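Local coordinates for proton-dependent oligopeptide transporter family protein (Xanthomonas campestris, PDB 6EI3) that probably couples the inward movement of protons to the uptake of small peptides across the membrane, as a POT-family member of the Major Facilitator Superfamily, at residues N23-Q27 against T327-Q332; T312-Q316 against W378-G382; Q385-D389 against L469-A473. All coordinates share one frame. Residue numbers count along the deposited sequence, not the author numbering.

Contact 1: N23-Q27 against T327-Q332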
ATOM      1  N   ASN A  23     -11.908  -4.691  -5.008  1.00 19.81           N
ATOM      2  CA  ASN A  23     -12.438  -5.797  -4.207  1.00 20.24           C
ATOM      3  C   ASN A  23     -13.277  -6.809  -5.010  1.00 25.24           C
ATOM      4  O   ASN A  23     -13.564  -7.877  -4.481  1.00 26.99           O
ATOM      5  CB  ASN A  23     -13.205  -5.257  -2.953  1.00 19.25           C
ATOM      6  CG  ASN A  23     -12.288  -4.510  -1.996  1.00 30.30           C
ATOM      7  OD1 ASN A  23     -11.102  -4.303  -2.264  1.00 25.00           O
ATOM      8  ND2 ASN A  23     -12.808  -4.044  -0.878  1.00 19.48           N
ATOM      9  N   ILE A  24     -13.593  -6.533  -6.296  1.00 21.63           N
ATOM     10  CA  ILE A  24     -14.271  -7.529  -7.147  1.00 22.41           C
ATOM     11  C   ILE A  24     -13.350  -8.012  -8.264  1.00 25.22           C
ATOM     12  O   ILE A  24     -13.727  -8.910  -9.010  1.00 24.60           O
ATOM     13  CB  ILE A  24     -15.638  -7.079  -7.740  1.00 25.93           C
ATOM     14  CG1 ILE A  24     -15.520  -5.775  -8.554  1.00 26.06           C
ATOM     15  CG2 ILE A  24     -16.687  -6.990  -6.678  1.00 29.69           C
ATOM     16  CD1 ILE A  24     -16.391  -5.707  -9.803  1.00 33.74           C
ATOM     17  N   LEU A  25     -12.173  -7.399  -8.417  1.00 22.54           N
ATOM     18  CA  LEU A  25     -11.287  -7.703  -9.543  1.00 22.67           C
ATOM     19  C   LEU A  25     -10.932  -9.200  -9.696  1.00 26.58           C
ATOM     20  O   LEU A  25     -11.085  -9.743 -10.789  1.00 25.65           O
ATOM     21  CB  LEU A  25     -10.006  -6.824  -9.514  1.00 22.89           C
ATOM     22  CG  LEU A  25      -9.044  -6.959 -10.740  1.00 28.77           C
ATOM     23  CD1 LEU A  25      -9.790  -6.679 -12.072  1.00 29.30           C
ATOM     24  CD2 LEU A  25      -7.867  -5.970 -10.625  1.00 31.40           C
ATOM     25  N   VAL A  26     -10.450  -9.852  -8.627  1.00 23.38           N
ATOM     26  CA  VAL A  26     -10.073 -11.268  -8.669  1.00 22.81           C
ATOM     27  C   VAL A  26     -11.300 -12.186  -8.917  1.00 26.38           C
ATOM     28  O   VAL A  26     -11.222 -13.081  -9.761  1.00 26.10           O
ATOM     29  CB  VAL A  26      -9.241 -11.658  -7.424  1.00 25.93           C
ATOM     30  CG1 VAL A  26      -9.038 -13.167  -7.336  1.00 26.15           C
ATOM     31  CG2 VAL A  26      -7.879 -10.984  -7.487  1.00 25.56           C
ATOM     32  N   GLN A  27     -12.432 -11.948  -8.209  1.00 22.62           N
ATOM     33  CA  GLN A  27     -13.633 -12.756  -8.405  1.00 22.58           C
ATOM     34  C   GLN A  27     -14.149 -12.597  -9.837  1.00 27.61           C
ATOM     35  O   GLN A  27     -14.577 -13.576 -10.441  1.00 28.45           O
ATOM     36  CB  GLN A  27     -14.718 -12.408  -7.376  1.00 24.01           C
ATOM     37  CG  GLN A  27     -15.934 -13.361  -7.460  1.00 27.25           C
ATOM     38  CD  GLN A  27     -16.508 -13.765  -6.125  1.00 37.67           C
ATOM     39  OE1 GLN A  27     -16.324 -13.098  -5.103  1.00 32.11           O
ATOM     40  NE2 GLN A  27     -17.237 -14.874  -6.109  1.00 29.05           N
ATOM     41  N   THR A 327     -21.661 -13.766  -1.556  1.00 28.70           N
ATOM     42  CA  THR A 327     -20.576 -13.999  -2.506  1.00 27.90           C
ATOM     43  C   THR A 327     -19.256 -13.758  -1.775  1.00 30.08           C
ATOM     44  O   THR A 327     -19.198 -12.892  -0.909  1.00 28.10           O
ATOM     45  CB  THR A 327     -20.807 -13.251  -3.832  1.00 35.51           C
ATOM     46  OG1 THR A 327     -19.798 -13.615  -4.760  1.00 36.77           O
ATOM     47  CG2 THR A 327     -20.902 -11.744  -3.671  1.00 32.08           C
ATOM     48  N   ALA A 328     -18.224 -14.572  -2.072  1.00 26.07           N
ATOM     49  CA  ALA A 328     -16.920 -14.548  -1.390  1.00 25.25           C
ATOM     50  C   ALA A 328     -16.301 -13.145  -1.156  1.00 27.53           C
ATOM     51  O   ALA A 328     -15.774 -12.874  -0.066  1.00 23.98           O
ATOM     52  CB  ALA A 328     -15.922 -15.443  -2.133  1.00 25.53           C
ATOM     53  N   SER A 329     -16.349 -12.282  -2.189  1.00 25.41           N
ATOM     54  CA  SER A 329     -15.782 -10.921  -2.156  1.00 24.69           C
ATOM     55  C   SER A 329     -16.351 -10.046  -1.044  1.00 28.52           C
ATOM     56  O   SER A 329     -15.639  -9.182  -0.538  1.00 27.80           O
ATOM     57  CB  SER A 329     -15.939 -10.246  -3.513  1.00 25.10           C
ATOM     58  OG  SER A 329     -14.936 -10.686  -4.415  1.00 28.82           O
ATOM     59  N   GLN A 330     -17.615 -10.286  -0.636  1.00 24.42           N
ATOM     60  CA  GLN A 330     -18.256  -9.508   0.435  1.00 23.89           C
ATOM     61  C   GLN A 330     -17.534  -9.590   1.790  1.00 28.06           C
ATOM     62  O   GLN A 330     -17.692  -8.688   2.614  1.00 27.29           O
ATOM     63  CB  GLN A 330     -19.720  -9.901   0.598  1.00 25.11           C
ATOM     64  CG  GLN A 330     -20.584  -9.520  -0.601  1.00 22.19           C
ATOM     65  CD  GLN A 330     -21.987  -9.954  -0.336  1.00 32.77           C
ATOM     66  OE1 GLN A 330     -22.293 -11.131  -0.370  1.00 31.01           O
ATOM     67  NE2 GLN A 330     -22.836  -9.020   0.032  1.00 28.90           N
ATOM     68  N   MET A 331     -16.728 -10.656   2.012  1.00 23.30           N
ATOM     69  CA  MET A 331     -15.979 -10.833   3.263  1.00 22.78           C
ATOM     70  C   MET A 331     -15.005  -9.683   3.486  1.00 26.80           C
ATOM     71  O   MET A 331     -14.655  -9.413   4.631  1.00 26.83           O
ATOM     72  CB  MET A 331     -15.209 -12.167   3.277  1.00 24.53           C
ATOM     73  CG  MET A 331     -16.122 -13.388   3.359  1.00 28.09           C
ATOM     74  SD  MET A 331     -17.240 -13.417   4.789  1.00 32.00           S
ATOM     75  CE  MET A 331     -16.135 -13.987   6.073  1.00 28.57           C
ATOM     76  N   GLN A 332     -14.572  -9.008   2.399  1.00 22.94           N
ATOM     77  CA  GLN A 332     -13.669  -7.863   2.481  1.00 23.37           C
ATOM     78  C   GLN A 332     -14.260  -6.714   3.297  1.00 26.84           C
ATOM     79  O   GLN A 332     -13.501  -5.923   3.834  1.00 25.59           O
ATOM     80  CB  GLN A 332     -13.195  -7.412   1.096  1.00 24.48           C
ATOM     81  CG  GLN A 332     -12.232  -8.427   0.458  1.00 25.21           C
ATOM     82  CD  GLN A 332     -12.085  -8.163  -1.012  1.00 30.81           C
ATOM     83  OE1 GLN A 332     -11.154  -7.507  -1.451  1.00 25.86           O
ATOM     84  NE2 GLN A 332     -13.032  -8.605  -1.807  1.00 21.06           N
TER
HETATM   85  O   HOH W   1     -12.558 -10.271  -5.808  1.00 22.36           O
HETATM   86  O   HOH W   2     -18.468 -16.748  -4.035  1.00 23.93           O
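Direct hydrogen bonds carry most of this buried contact, at which Ile24 and Ser329 bring their CA atoms to 6.2 Å. Gln332 NE2 donates to Asn23 O (2.8 Å) and also to Ser329 O of its own segment (3.0 Å), so one amide group ties the backbone at Asn23 to the 3-10 turn. Gln27 OE1 accepts from Ser329 N (3.0 Å), and Ser329 OG lies 2.9 Å from the same Gln27 OE1. Two waters add bridges: water 1 accepts from Gln27 N (2.9 Å) and donates to Ser329 OG (2.8 Å), while water 2 accepts from both Gln27 NE2 (3.1 Å) and Ala328 N (2.9 Å). In the Major Facilitator fold the two segments belong to different halves of the transporter, so the contact links the N-terminal bundle to the C-terminal one. The 3-10 turn is braced locally by Thr327 N donating to Gln330 OE1 (3.0 Å). Beyond the hydrogen bonds there is little packing; the methyl Ala328 CB rests 3.8 Å from Gln27 OE1. Asn23 OD1 and Gln332 OE1, both acceptors, stand 3.3 Å apart without bonding; the Asn23 amide finds its partners elsewhere, ND2 bonding to Ser156 OG. Pro160 of helix 137-165 touches Ile24, Thr327 and Ser329.

Contact 2: T312-Q316 against W378-G382. With 78M ((2S)-2,3-dihydroxypropyl(7Z)-pentadec-7-enoate), chain F.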
ATOM      1  N   THR A 312      -5.813 -13.969  -2.804  1.00 23.35           N
ATOM      2  CA  THR A 312      -5.715 -15.289  -2.201  1.00 24.71           C
ATOM      3  C   THR A 312      -6.935 -15.622  -1.294  1.00 28.02           C
ATOM      4  O   THR A 312      -7.468 -16.725  -1.384  1.00 27.36           O
ATOM      5  CB  THR A 312      -4.395 -15.382  -1.422  1.00 30.31           C
ATOM      6  OG1 THR A 312      -3.288 -15.121  -2.306  1.00 24.12           O
ATOM      7  CG2 THR A 312      -4.223 -16.726  -0.739  1.00 26.30           C
ATOM      8  N   TRP A 313      -7.359 -14.689  -0.418  1.00 23.67           N
ATOM      9  CA  TRP A 313      -8.492 -14.993   0.475  1.00 24.08           C
ATOM     10  C   TRP A 313      -9.815 -15.077  -0.272  1.00 26.13           C
ATOM     11  O   TRP A 313     -10.674 -15.882   0.091  1.00 25.59           O
ATOM     12  CB  TRP A 313      -8.599 -13.991   1.613  1.00 22.07           C
ATOM     13  CG  TRP A 313      -7.471 -14.040   2.613  1.00 23.79           C
ATOM     14  CD1 TRP A 313      -6.233 -14.590   2.450  1.00 26.88           C
ATOM     15  CD2 TRP A 313      -7.476 -13.436   3.913  1.00 23.92           C
ATOM     16  NE1 TRP A 313      -5.485 -14.420   3.596  1.00 27.70           N
ATOM     17  CE2 TRP A 313      -6.218 -13.693   4.502  1.00 28.50           C
ATOM     18  CE3 TRP A 313      -8.449 -12.756   4.663  1.00 25.41           C
ATOM     19  CZ2 TRP A 313      -5.896 -13.265   5.796  1.00 27.82           C
ATOM     20  CZ3 TRP A 313      -8.141 -12.343   5.952  1.00 27.77           C
ATOM     21  CH2 TRP A 313      -6.883 -12.615   6.516  1.00 28.92           C
ATOM     22  N   VAL A 314      -9.987 -14.250  -1.305  1.00 22.21           N
ATOM     23  CA  VAL A 314     -11.213 -14.301  -2.128  1.00 22.44           C
ATOM     24  C   VAL A 314     -11.302 -15.654  -2.821  1.00 28.92           C
ATOM     25  O   VAL A 314     -12.367 -16.287  -2.802  1.00 30.00           O
ATOM     26  CB  VAL A 314     -11.337 -13.114  -3.130  1.00 24.84           C
ATOM     27  CG1 VAL A 314     -12.453 -13.360  -4.138  1.00 24.64           C
ATOM     28  CG2 VAL A 314     -11.563 -11.793  -2.394  1.00 23.41           C
ATOM     29  N   LEU A 315     -10.174 -16.109  -3.406  1.00 25.96           N
ATOM     30  CA  LEU A 315     -10.081 -17.390  -4.113  1.00 26.05           C
ATOM     31  C   LEU A 315     -10.387 -18.546  -3.175  1.00 29.94           C
ATOM     32  O   LEU A 315     -10.988 -19.521  -3.597  1.00 31.03           O
ATOM     33  CB  LEU A 315      -8.699 -17.554  -4.760  1.00 26.18           C
ATOM     34  CG  LEU A 315      -8.407 -16.591  -5.916  1.00 31.34           C
ATOM     35  CD1 LEU A 315      -6.924 -16.581  -6.280  1.00 31.74           C
ATOM     36  CD2 LEU A 315      -9.338 -16.853  -7.144  1.00 30.47           C
ATOM     37  N   GLN A 316      -9.976 -18.440  -1.905  1.00 25.38           N
ATOM     38  CA  GLN A 316     -10.301 -19.434  -0.884  1.00 25.67           C
ATOM     39  C   GLN A 316     -11.807 -19.362  -0.600  1.00 27.15           C
ATOM     40  O   GLN A 316     -12.478 -20.385  -0.629  1.00 26.10           O
ATOM     41  CB  GLN A 316      -9.516 -19.191   0.425  1.00 26.52           C
ATOM     42  CG  GLN A 316      -9.866 -20.222   1.500  1.00 29.45           C
ATOM     43  CD  GLN A 316      -9.174 -19.989   2.812  1.00 34.41           C
ATOM     44  OE1 GLN A 316      -9.470 -19.044   3.533  1.00 28.02           O
ATOM     45  NE2 GLN A 316      -8.305 -20.900   3.187  1.00 25.91           N
ATOM     46  N   TRP A 378      -2.452 -15.768   9.024  1.00 27.28           N
ATOM     47  CA  TRP A 378      -2.112 -16.674   7.935  1.00 27.06           C
ATOM     48  C   TRP A 378      -1.953 -18.129   8.413  1.00 32.13           C
ATOM     49  O   TRP A 378      -2.175 -19.027   7.607  1.00 31.13           O
ATOM     50  CB  TRP A 378      -0.918 -16.134   7.142  1.00 25.20           C
ATOM     51  CG  TRP A 378      -1.378 -15.068   6.180  1.00 25.18           C
ATOM     52  CD1 TRP A 378      -1.828 -13.818   6.495  1.00 27.50           C
ATOM     53  CD2 TRP A 378      -1.606 -15.234   4.772  1.00 24.52           C
ATOM     54  NE1 TRP A 378      -2.297 -13.184   5.366  1.00 26.90           N
ATOM     55  CE2 TRP A 378      -2.137 -14.019   4.286  1.00 28.09           C
ATOM     56  CE3 TRP A 378      -1.407 -16.293   3.870  1.00 25.81           C
ATOM     57  CZ2 TRP A 378      -2.418 -13.813   2.934  1.00 26.56           C
ATOM     58  CZ3 TRP A 378      -1.681 -16.089   2.525  1.00 26.88           C
ATOM     59  CH2 TRP A 378      -2.222 -14.873   2.074  1.00 26.68           C
ATOM     60  N   ILE A 379      -1.698 -18.371   9.733  1.00 29.94           N
ATOM     61  CA  ILE A 379      -1.717 -19.740  10.281  1.00 31.07           C
ATOM     62  C   ILE A 379      -3.198 -20.214  10.224  1.00 34.95           C
ATOM     63  O   ILE A 379      -3.465 -21.334   9.787  1.00 35.12           O
ATOM     64  CB  ILE A 379      -1.109 -19.880  11.717  1.00 34.44           C
ATOM     65  CG1 ILE A 379       0.434 -19.646  11.744  1.00 34.74           C
ATOM     66  CG2 ILE A 379      -1.494 -21.244  12.382  1.00 34.38           C
ATOM     67  CD1 ILE A 379       1.324 -20.732  10.984  1.00 40.25           C
ATOM     68  N   ALA A 380      -4.141 -19.333  10.624  1.00 31.24           N
ATOM     69  CA  ALA A 380      -5.578 -19.583  10.588  1.00 31.71           C
ATOM     70  C   ALA A 380      -6.077 -19.817   9.148  1.00 33.54           C
ATOM     71  O   ALA A 380      -6.797 -20.788   8.941  1.00 31.29           O
ATOM     72  CB  ALA A 380      -6.333 -18.435  11.230  1.00 32.24           C
ATOM     73  N   VAL A 381      -5.661 -18.976   8.153  1.00 30.36           N
ATOM     74  CA  VAL A 381      -6.047 -19.157   6.726  1.00 30.99           C
ATOM     75  C   VAL A 381      -5.574 -20.520   6.190  1.00 33.68           C
ATOM     76  O   VAL A 381      -6.313 -21.181   5.450  1.00 33.21           O
ATOM     77  CB  VAL A 381      -5.602 -18.010   5.763  1.00 36.03           C
ATOM     78  CG1 VAL A 381      -6.182 -18.205   4.355  1.00 36.27           C
ATOM     79  CG2 VAL A 381      -6.047 -16.667   6.288  1.00 35.93           C
ATOM     80  N   GLY A 382      -4.341 -20.887   6.532  1.00 29.28           N
ATOM     81  CA  GLY A 382      -3.734 -22.140   6.109  1.00 30.26           C
ATOM     82  C   GLY A 382      -4.426 -23.347   6.715  1.00 34.05           C
ATOM     83  O   GLY A 382      -4.676 -24.335   6.014  1.00 33.32           O
TER
HETATM   84  O21 78M F 605     -13.670 -28.791  10.741  1.00 91.69           O
HETATM   85  C20 78M F 605     -12.360 -28.248  10.666  1.00 90.09           C
HETATM   86  C18 78M F 605     -11.917 -27.736  12.017  1.00 89.53           C
HETATM   87  O19 78M F 605     -12.764 -26.669  12.452  1.00 89.14           O
HETATM   88  C17 78M F 605     -10.457 -27.340  12.058  1.00 88.30           C
HETATM   89  O2  78M F 605     -10.269 -26.041  11.441  1.00 85.21           O
HETATM   90  C1  78M F 605     -10.091 -24.986  12.247  1.00 84.15           C
HETATM   91  O1  78M F 605     -10.368 -24.983  13.420  1.00 88.10           O
HETATM   92  C2  78M F 605      -9.489 -23.826  11.507  1.00 78.33           C
HETATM   93  C3  78M F 605      -9.335 -22.566  12.356  1.00 74.24           C
HETATM   94  C4  78M F 605      -7.900 -22.081  12.471  1.00 71.25           C
HETATM   95  C5  78M F 605      -7.177 -22.478  13.747  1.00 69.73           C
HETATM   96  C6  78M F 605      -5.690 -22.117  13.740  1.00 68.18           C
HETATM   97  C7  78M F 605      -5.303 -21.140  14.804  1.00 67.48           C
HETATM   98  C8  78M F 605      -5.315 -19.821  14.707  1.00 66.83           C
HETATM   99  C9  78M F 605      -4.927 -18.839  15.771  1.00 67.28           C
HETATM  100  C10 78M F 605      -5.870 -18.829  16.981  1.00 69.39           C
HETATM  101  C11 78M F 605      -5.251 -18.268  18.255  1.00 71.76           C
HETATM  102  C12 78M F 605      -5.319 -16.754  18.391  1.00 71.98           C
HETATM  103  C13 78M F 605      -4.438 -16.199  19.495  1.00 73.28           C
HETATM  104  C15 78M F 605      -3.673 -14.183  20.802  1.00 75.61           C
HETATM  105  C14 78M F 605      -4.582 -14.704  19.712  1.00 73.81           C
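Trp378 opens the second segment by reaching across to Trp313. The axes of the two short helical segments come no closer than 12.2 Å and cross at 28°, too wide for close backbone packing, so large side chains fill the gap. Trp313 NE1 lies over one face of the Trp378 ring, 3.2 Å from Trp378 CZ2; the five-membered ring of Trp313 and the six-membered ring of Trp378 form an oblique pair, planes at 48° and centroids 4.8 Å apart. Thr312 CG2 approaches the same indole, 3.9 Å from Trp378 CH2. Further along, Ala380 turns to the lipid, its CB 3.9 Å from C8 of the bound 78M. Val381 points toward helix 312-317 and meets both Trp313 and Gln316. Its CG2 is 3.4 Å from Trp313 CZ2, and its CG1 makes an off-centre CH-pi contact, 4.3 Å from the centroid of the five-membered ring of Trp313. Its carbonyl then receives Gln316 NE2 (Gln316 NE2 to Val381 O, 3.0 Å), a side-chain bond to a backbone oxygen that links the two helices. Around the pair, helix 400-424 lends Tyr403, edge-to-face with Trp313, and Pro402, which touches both Trp313 and Val381. Met476 of helix 471-495 touches Gln316 and Val381, and Lys48 of helix 40-60 packs on Thr312.

Contact 3: Q385-D389 against L469-A473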
ATOM      1  N   GLN A 385      -7.622 -23.875   4.986  1.00 28.18           N
ATOM      2  CA  GLN A 385      -7.337 -24.512   3.706  1.00 28.52           C
ATOM      3  C   GLN A 385      -7.084 -26.000   3.871  1.00 33.91           C
ATOM      4  O   GLN A 385      -7.593 -26.757   3.065  1.00 32.81           O
ATOM      5  CB  GLN A 385      -6.137 -23.853   2.999  1.00 29.54           C
ATOM      6  CG  GLN A 385      -5.994 -24.232   1.514  1.00 33.64           C
ATOM      7  CD  GLN A 385      -7.197 -23.831   0.684  1.00 43.78           C
ATOM      8  OE1 GLN A 385      -7.667 -22.697   0.744  1.00 34.56           O
ATOM      9  NE2 GLN A 385      -7.748 -24.772  -0.078  1.00 33.95           N
ATOM     10  N   VAL A 386      -6.300 -26.413   4.898  1.00 33.55           N
ATOM     11  CA  VAL A 386      -5.972 -27.829   5.171  1.00 35.72           C
ATOM     12  C   VAL A 386      -7.260 -28.627   5.467  1.00 39.57           C
ATOM     13  O   VAL A 386      -7.375 -29.757   5.007  1.00 40.72           O
ATOM     14  CB  VAL A 386      -4.878 -27.991   6.270  1.00 39.96           C
ATOM     15  CG1 VAL A 386      -4.737 -29.440   6.725  1.00 41.17           C
ATOM     16  CG2 VAL A 386      -3.533 -27.453   5.791  1.00 39.25           C
ATOM     17  N   ALA A 387      -8.233 -28.019   6.193  1.00 34.56           N
ATOM     18  CA  ALA A 387      -9.528 -28.649   6.479  1.00 35.37           C
ATOM     19  C   ALA A 387     -10.301 -28.815   5.167  1.00 38.23           C
ATOM     20  O   ALA A 387     -10.817 -29.897   4.906  1.00 39.16           O
ATOM     21  CB  ALA A 387     -10.328 -27.814   7.473  1.00 35.64           C
ATOM     22  N   MET A 388     -10.270 -27.795   4.296  1.00 34.58           N
ATOM     23  CA  MET A 388     -10.921 -27.810   2.974  1.00 35.21           C
ATOM     24  C   MET A 388     -10.287 -28.880   2.066  1.00 41.03           C
ATOM     25  O   MET A 388     -11.012 -29.663   1.453  1.00 41.44           O
ATOM     26  CB  MET A 388     -10.844 -26.423   2.299  1.00 36.51           C
ATOM     27  CG  MET A 388     -11.857 -25.400   2.829  1.00 39.98           C
ATOM     28  SD  MET A 388     -11.431 -23.677   2.387  1.00 44.06           S
ATOM     29  CE  MET A 388     -11.829 -23.668   0.682  1.00 41.29           C
ATOM     30  N   ASP A 389      -8.939 -28.936   2.013  1.00 37.05           N
ATOM     31  CA  ASP A 389      -8.200 -29.904   1.201  1.00 38.55           C
ATOM     32  C   ASP A 389      -8.497 -31.366   1.600  1.00 44.46           C
ATOM     33  O   ASP A 389      -8.491 -32.240   0.739  1.00 45.68           O
ATOM     34  CB  ASP A 389      -6.685 -29.601   1.220  1.00 39.97           C
ATOM     35  CG  ASP A 389      -6.288 -28.238   0.646  1.00 48.56           C
ATOM     36  OD1 ASP A 389      -7.036 -27.702  -0.205  1.00 49.02           O
ATOM     37  OD2 ASP A 389      -5.219 -27.723   1.030  1.00 53.91           O
ATOM     38  N   LEU A 469       0.419 -30.911   1.239  1.00 51.13           N
ATOM     39  CA  LEU A 469      -0.397 -29.698   1.149  1.00 47.70           C
ATOM     40  C   LEU A 469      -0.666 -29.297  -0.301  1.00 49.66           C
ATOM     41  O   LEU A 469       0.189 -29.492  -1.167  1.00 48.81           O
ATOM     42  CB  LEU A 469       0.310 -28.519   1.857  1.00 46.42           C
ATOM     43  CG  LEU A 469       0.870 -28.719   3.276  1.00 50.03           C
ATOM     44  CD1 LEU A 469       1.871 -27.631   3.611  1.00 48.40           C
ATOM     45  CD2 LEU A 469      -0.237 -28.758   4.319  1.00 51.47           C
ATOM     46  N   SER A 470      -1.822 -28.644  -0.547  1.00 45.36           N
ATOM     47  CA  SER A 470      -2.153 -28.083  -1.852  1.00 43.51           C
ATOM     48  C   SER A 470      -1.232 -26.856  -2.039  1.00 44.59           C
ATOM     49  O   SER A 470      -0.598 -26.424  -1.073  1.00 43.26           O
ATOM     50  CB  SER A 470      -3.615 -27.650  -1.896  1.00 45.44           C
ATOM     51  OG  SER A 470      -3.876 -26.533  -1.054  1.00 52.20           O
ATOM     52  N   GLU A 471      -1.154 -26.313  -3.267  1.00 41.02           N
ATOM     53  CA  GLU A 471      -0.358 -25.126  -3.591  1.00 39.98           C
ATOM     54  C   GLU A 471      -0.841 -23.922  -2.752  1.00 40.33           C
ATOM     55  O   GLU A 471      -0.018 -23.213  -2.168  1.00 39.34           O
ATOM     56  CB  GLU A 471      -0.438 -24.835  -5.097  1.00 41.35           C
ATOM     57  CG  GLU A 471       0.673 -23.945  -5.616  1.00 49.56           C
ATOM     58  CD  GLU A 471       0.658 -23.753  -7.120  1.00 58.94           C
ATOM     59  OE1 GLU A 471       0.363 -22.624  -7.566  1.00 43.17           O
ATOM     60  OE2 GLU A 471       0.950 -24.724  -7.853  1.00 56.94           O
ATOM     61  N   ALA A 472      -2.169 -23.729  -2.654  1.00 34.88           N
ATOM     62  CA  ALA A 472      -2.762 -22.658  -1.851  1.00 33.15           C
ATOM     63  C   ALA A 472      -2.333 -22.794  -0.368  1.00 35.47           C
ATOM     64  O   ALA A 472      -1.804 -21.835   0.174  1.00 34.26           O
ATOM     65  CB  ALA A 472      -4.279 -22.674  -1.978  1.00 33.45           C
ATOM     66  N   ALA A 473      -2.481 -23.999   0.241  1.00 31.87           N
ATOM     67  CA  ALA A 473      -2.127 -24.278   1.641  1.00 31.21           C
ATOM     68  C   ALA A 473      -0.637 -24.081   1.903  1.00 34.25           C
ATOM     69  O   ALA A 473      -0.279 -23.488   2.919  1.00 32.55           O
ATOM     70  CB  ALA A 473      -2.570 -25.685   2.048  1.00 32.50           C
TER
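The last turn of helix 363-389 runs against the start of helix 471-495 in opposite chain order: Gln385 faces Ala473 with CA atoms 5.6 Å apart, and Asp389 faces Ser470 at 7.0 Å between CA atoms. So close an approach suits the small methyl of Ala473, which lies under the side chains of Gln385 and Asp389: Gln385 CG is 3.8 Å from Ala473 CB, and Asp389 OD2 is 3.5 Å from that same Ala473 CB. The polar centre is Ser470, whose OG donates to Asp389 OD2 (2.8 Å) and accepts from Ala473 N (3.2 Å). Asp389 is steadied from within its own helix, as Gln385 NE2 donates to Asp389 OD1 (3.0 Å) one turn away. Beside this polar patch, Val386 CG2 packs on Leu469 CD2 (3.8 Å) and on Ala473 CB (4.3 Å). On the outer surface Val386 touches one bound 78M and Ala387 another. Glu471, pointing away, forms a salt bridge with Arg456. What results is a classic serine N-cap, here extended by the aspartate of a neighbouring helix end, joining two transmembrane helices of the C-terminal bundle in the Major Facilitator fold.

How the contacts relate
Helix 312-317 is the step between contacts 1 and 2, whose centres lie 13 Å apart: on one side Val314 packs against contact 1, with Val314 CG2 3.6 Å from Gln332 NE2, and Val26 CG1 is 3.7 Å from Leu315 CD2. On the other side the 312-316 segment faces helix 363-389, which contacts 2 and 3 share, 9 Å between centres. There Gln316 NE2 is 3.1 Å from Gln385 OE1, a probable hydrogen bond. Contacts 1 and 3 do not touch, their nearest atoms being about 10 Å apart. Lipid lies along all three: Met331 touches one 78M, Ala380 and Ala387 line the pocket of a second, and Val386 touches a third.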